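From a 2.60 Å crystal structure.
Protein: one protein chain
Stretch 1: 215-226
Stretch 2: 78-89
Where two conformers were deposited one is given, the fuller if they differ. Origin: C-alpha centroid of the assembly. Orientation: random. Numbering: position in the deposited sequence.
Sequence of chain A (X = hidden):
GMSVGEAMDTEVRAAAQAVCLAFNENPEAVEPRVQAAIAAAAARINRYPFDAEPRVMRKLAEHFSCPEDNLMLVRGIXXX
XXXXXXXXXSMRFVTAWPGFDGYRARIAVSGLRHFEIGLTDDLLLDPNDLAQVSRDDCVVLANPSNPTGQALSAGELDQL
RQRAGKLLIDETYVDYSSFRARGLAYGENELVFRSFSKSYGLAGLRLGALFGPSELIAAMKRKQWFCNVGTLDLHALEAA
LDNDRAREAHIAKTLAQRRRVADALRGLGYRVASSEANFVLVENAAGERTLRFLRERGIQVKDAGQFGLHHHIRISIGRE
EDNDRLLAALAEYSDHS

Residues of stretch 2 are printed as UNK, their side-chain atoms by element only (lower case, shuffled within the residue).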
# COMPACT_ATOMS: atom_id res chain seq x y z
N GLU A 215 -22.62 -0.39 -4.46
CA GLU A 215 -22.33 -1.40 -5.49
C GLU A 215 -20.93 -1.16 -6.08
O GLU A 215 -20.14 -2.10 -6.11
CB GLU A 215 -23.40 -1.47 -6.61
CG GLU A 215 -24.11 -0.17 -6.95
CD GLU A 215 -25.26 0.20 -6.02
OE1 GLU A 215 -26.19 -0.62 -5.87
OE2 GLU A 215 -25.23 1.32 -5.47
N LEU A 216 -20.61 0.08 -6.50
CA LEU A 216 -19.30 0.48 -7.06
C LEU A 216 -18.17 0.24 -6.04
O LEU A 216 -17.15 -0.35 -6.38
CB LEU A 216 -19.33 1.95 -7.51
CG LEU A 216 -18.03 2.58 -8.03
CD1 LEU A 216 -17.50 1.86 -9.27
CD2 LEU A 216 -18.22 4.06 -8.33
N ILE A 217 -18.36 0.68 -4.77
CA ILE A 217 -17.39 0.50 -3.69
C ILE A 217 -17.07 -1.01 -3.52
O ILE A 217 -15.90 -1.38 -3.42
CB ILE A 217 -17.94 1.14 -2.37
CG1 ILE A 217 -17.98 2.70 -2.42
CG2 ILE A 217 -17.21 0.64 -1.13
CD1 ILE A 217 -16.65 3.44 -2.39
N ALA A 218 -18.11 -1.87 -3.52
CA ALA A 218 -17.97 -3.33 -3.36
C ALA A 218 -17.11 -3.95 -4.49
O ALA A 218 -16.28 -4.82 -4.21
CB ALA A 218 -19.34 -3.98 -3.33
N ALA A 219 -17.32 -3.50 -5.75
CA ALA A 219 -16.57 -4.00 -6.91
C ALA A 219 -15.09 -3.56 -6.86
O ALA A 219 -14.22 -4.34 -7.29
CB ALA A 219 -17.21 -3.51 -8.20
N MSE A 220 -14.80 -2.33 -6.36
CA MSE A 220 -13.43 -1.85 -6.26
C MSE A 220 -12.71 -2.55 -5.08
O MSE A 220 -11.54 -2.92 -5.24
CB MSE A 220 -13.36 -0.32 -6.12
CG MSE A 220 -13.72 0.44 -7.38
SE MSE A 220 -13.60 2.37 -7.12
CE MSE A 220 -14.93 2.60 -5.81
N LYS A 221 -13.41 -2.75 -3.93
CA LYS A 221 -12.87 -3.47 -2.75
C LYS A 221 -12.39 -4.84 -3.14
O LYS A 221 -11.33 -5.27 -2.69
CB LYS A 221 -13.92 -3.58 -1.62
CG LYS A 221 -14.07 -2.31 -0.81
CD LYS A 221 -15.06 -2.48 0.30
CE LYS A 221 -15.16 -1.22 1.12
NZ LYS A 221 -16.14 -1.33 2.23
N ARG A 222 -13.14 -5.50 -4.03
CA ARG A 222 -12.85 -6.82 -4.61
C ARG A 222 -11.50 -6.82 -5.37
O ARG A 222 -10.82 -7.84 -5.43
CB ARG A 222 -13.99 -7.25 -5.56
CG ARG A 222 -14.86 -8.37 -5.05
CD ARG A 222 -15.99 -8.74 -6.00
NE ARG A 222 -17.19 -7.92 -5.79
CZ ARG A 222 -17.86 -7.28 -6.75
NH1 ARG A 222 -17.45 -7.34 -8.01
NH2 ARG A 222 -18.94 -6.57 -6.45
N LYS A 223 -11.11 -5.67 -5.94
CA LYS A 223 -9.88 -5.57 -6.72
C LYS A 223 -8.68 -5.14 -5.85
O LYS A 223 -7.54 -5.29 -6.29
CB LYS A 223 -10.06 -4.61 -7.92
CG LYS A 223 -10.98 -5.22 -8.97
CD LYS A 223 -11.23 -4.36 -10.15
CE LYS A 223 -12.16 -5.05 -11.11
NZ LYS A 223 -12.28 -4.30 -12.38
N GLN A 224 -8.93 -4.70 -4.61
CA GLN A 224 -7.85 -4.27 -3.71
C GLN A 224 -6.98 -5.44 -3.30
O GLN A 224 -7.40 -6.60 -3.36
CB GLN A 224 -8.39 -3.56 -2.47
CG GLN A 224 -8.99 -2.19 -2.75
CD GLN A 224 -9.30 -1.47 -1.47
OE1 GLN A 224 -10.24 -1.81 -0.73
NE2 GLN A 224 -8.46 -0.50 -1.14
N TRP A 225 -5.74 -5.13 -2.93
CA TRP A 225 -4.78 -6.14 -2.56
C TRP A 225 -5.06 -6.65 -1.18
O TRP A 225 -5.60 -5.92 -0.35
CB TRP A 225 -3.37 -5.57 -2.64
CG TRP A 225 -2.98 -5.05 -3.99
CD1 TRP A 225 -3.30 -5.59 -5.20
CD2 TRP A 225 -2.05 -3.98 -4.27
NE1 TRP A 225 -2.71 -4.88 -6.21
CE2 TRP A 225 -1.92 -3.89 -5.67
CE3 TRP A 225 -1.36 -3.04 -3.46
CZ2 TRP A 225 -1.12 -2.92 -6.28
CZ3 TRP A 225 -0.55 -2.10 -4.07
CH2 TRP A 225 -0.45 -2.03 -5.46
N PHE A 226 -4.68 -7.91 -0.92
CA PHE A 226 -4.82 -8.49 0.40
C PHE A 226 -3.88 -7.76 1.38
O PHE A 226 -2.71 -7.53 1.04
CB PHE A 226 -4.52 -10.01 0.35
CG PHE A 226 -4.38 -10.64 1.72
CD1 PHE A 226 -5.49 -10.79 2.55
CD2 PHE A 226 -3.14 -11.04 2.18
CE1 PHE A 226 -5.34 -11.32 3.84
CE2 PHE A 226 -3.01 -11.60 3.46
CZ PHE A 226 -4.10 -11.72 4.27
N UNK A 78 -3.60 8.39 -5.24
CA UNK A 78 -3.14 7.56 -6.38
C UNK A 78 -3.96 6.28 -6.48
O UNK A 78 -4.47 6.01 -7.56
c UNK A 78 -0.64 8.33 -6.61
o UNK A 78 0.55 8.02 -6.82
o UNK A 78 -1.04 9.52 -6.53
c UNK A 78 -1.63 7.21 -6.31
N UNK A 79 -4.13 5.51 -5.36
CA UNK A 79 -4.95 4.29 -5.41
C UNK A 79 -6.39 4.63 -5.76
O UNK A 79 -7.01 3.94 -6.56
o UNK A 79 -6.48 0.22 -3.22
o UNK A 79 -5.21 1.53 -1.98
c UNK A 79 -5.85 1.29 -3.03
c UNK A 79 -5.89 2.32 -4.13
c UNK A 79 -4.92 3.50 -4.09
N UNK A 80 -6.91 5.69 -5.15
CA UNK A 80 -8.26 6.19 -5.35
C UNK A 80 -8.53 6.43 -6.86
O UNK A 80 -9.50 5.88 -7.40
c UNK A 80 -8.45 7.48 -4.55
s UNK A 80 -10.04 8.29 -4.82
N UNK A 81 -7.64 7.20 -7.53
CA UNK A 81 -7.78 7.55 -8.94
C UNK A 81 -7.70 6.29 -9.81
O UNK A 81 -8.48 6.17 -10.75
c UNK A 81 -7.56 10.17 -13.27
c UNK A 81 -6.70 8.57 -9.38
c UNK A 81 -6.96 9.16 -10.75
c UNK A 81 -7.95 10.87 -12.14
c UNK A 81 -6.55 8.49 -11.90
c UNK A 81 -6.86 8.99 -13.16
c UNK A 81 -7.65 10.36 -10.89
N UNK A 82 -6.77 5.39 -9.51
CA UNK A 82 -6.56 4.15 -10.28
C UNK A 82 -7.75 3.21 -10.21
O UNK A 82 -8.21 2.75 -11.25
o UNK A 82 -3.97 4.99 -10.94
o UNK A 82 -2.95 3.24 -10.11
c UNK A 82 -5.31 3.38 -9.82
c UNK A 82 -3.98 3.92 -10.31
N UNK A 83 -8.27 2.94 -9.00
CA UNK A 83 -9.37 1.99 -8.85
C UNK A 83 -10.67 2.57 -9.45
O UNK A 83 -11.42 1.81 -10.05
c UNK A 83 -6.49 -1.81 -6.47
c UNK A 83 -9.55 1.57 -7.39
n UNK A 83 -7.23 -0.99 -5.73
c UNK A 83 -8.28 0.91 -6.86
n UNK A 83 -5.36 -2.30 -5.99
c UNK A 83 -8.50 -0.41 -6.18
n UNK A 83 -6.88 -2.16 -7.69
N UNK A 84 -10.88 3.91 -9.39
CA UNK A 84 -12.06 4.53 -9.99
C UNK A 84 -11.93 4.47 -11.51
O UNK A 84 -12.88 4.04 -12.18
c UNK A 84 -12.74 6.00 -8.02
c UNK A 84 -12.87 7.40 -7.41
c UNK A 84 -13.37 6.71 -10.35
c UNK A 84 -12.30 5.99 -9.49
N UNK A 85 -10.78 4.90 -12.06
CA UNK A 85 -10.56 4.95 -13.51
C UNK A 85 -10.64 3.53 -14.13
O UNK A 85 -11.15 3.41 -15.24
c UNK A 85 -9.23 5.62 -13.86
o UNK A 85 -8.08 4.88 -13.47
N UNK A 86 -10.22 2.47 -13.41
CA UNK A 86 -10.31 1.08 -13.89
C UNK A 86 -11.79 0.64 -14.10
O UNK A 86 -12.05 -0.26 -14.89
c UNK A 86 -9.62 0.14 -12.92
N UNK A 87 -12.75 1.30 -13.42
CA UNK A 87 -14.17 0.99 -13.54
C UNK A 87 -14.85 1.83 -14.62
O UNK A 87 -15.95 1.47 -15.04
o UNK A 87 -15.35 -1.73 -11.74
c UNK A 87 -14.90 1.21 -12.19
c UNK A 87 -14.34 -1.15 -11.28
c UNK A 87 -14.38 0.35 -11.04
o UNK A 87 -13.27 -1.75 -11.02
N UNK A 88 -14.22 2.94 -15.07
CA UNK A 88 -14.74 3.85 -16.09
C UNK A 88 -13.70 4.13 -17.19
O UNK A 88 -13.61 5.26 -17.68
c UNK A 88 -15.76 5.78 -13.06
c UNK A 88 -18.12 4.33 -13.18
c UNK A 88 -16.62 5.73 -11.95
c UNK A 88 -16.06 5.09 -14.22
c UNK A 88 -17.78 4.99 -12.01
c UNK A 88 -17.28 4.41 -14.29
c UNK A 88 -15.16 5.19 -15.43
N UNK A 89 -12.94 3.10 -17.58
CA UNK A 89 -11.79 3.17 -18.49
C UNK A 89 -12.15 3.70 -19.90
O UNK A 89 -11.24 4.18 -20.59
o UNK A 89 -12.03 0.77 -18.91
c UNK A 89 -11.11 1.81 -18.62
O HOH W 1 -4.96 -2.27 -3.16

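Position 78 has four side-chain atoms, two carbons with two oxygens on the second, and is out of reach of stretch 1: a short carboxylate, Asp78. Position 79 has one carbon more before its two oxygens. One oxygen lies 3.0 Å from Gln224 NE2, with an N-H...acceptor angle of 170°, so the amide donates to it. This is Glu79, and the acceptor is OE2.

Position 80 carries one carbon and one sulfur, and its CA-to-CB bond points away from stretch 1: Cys80. Position 81 has one carbon followed by a six-carbon ring with no oxygen, out of reach of the contact: Phe81. Position 82 repeats the pattern of two carbons and two oxygens, also out of reach: Asp82.

Position 83 has three carbons, a nitrogen, and a carbon carrying two more nitrogens, a guanidinium. Its CA-to-CB bond points toward stretch 1, and the guanidinium plane lies with Lys223 O and Gln224 CA over one face and Trp225 NE1 near its edge. It is Arg83. Its NE donates to Glu79 OE2 at 2.9 Å and 162°, a salt bridge between residues one helical turn apart, while Arg83 NH2 sits 3.7 Å from Trp225 NE1, over a face of the indole. Arg83 CZ is 5.0 Å from the centroid of the Trp225 five-membered ring, 14° off its normal, so any cation-pi attraction is weak at most.

Position 84 has four carbons forked at the first, one arm two carbons long; the inner carbon of that arm lies 3.8 Å from Met220 SE. This is Ile84, and the carbon is CG1. Position 85, one carbon and one oxygen, is Ser85, remote from stretch 1. Position 86 has a single carbon: Ala86.

Position 87 has three carbons ending in two oxygens, one of them 3.1 Å from Lys223 NZ, a hydrogen-bonded salt bridge. This is Glu87, with OE2 as the partner; its CG also lies 3.7 Å from Met220 CG. Position 88 has one carbon and a six-carbon ring, with a ring carbon 3.8 Å from Leu216 CD2, oblique to the ring: Phe88, through CZ. Position 89, one carbon and one oxygen, is Ser89, out of reach.

The helices cross at 107°, with axes 10.2 Å apart at closest approach, and the nearest CA pair is Met220 and Arg83 at 6.2 Å. Met220, a selenomethionine with CA-to-CB toward stretch 2, packs against it, its SE 3.7 Å from Arg83 O. Two polar contacts join the stretches as well: the Lys223 to Glu87 salt bridge and the Gln224 to Glu79 hydrogen bond. Glu79 OE2 gathers Gln224 NE2, Arg83 NE and a water at 2.9 Å; that water also accepts from Arg83 NH2 at 2.9 Å and Trp225 N at 3.0 Å, tying the segment after the first helix to the second. Together the stretches bury 562 Å².

Stretch 2 (78-89) DECFDRISAEFS
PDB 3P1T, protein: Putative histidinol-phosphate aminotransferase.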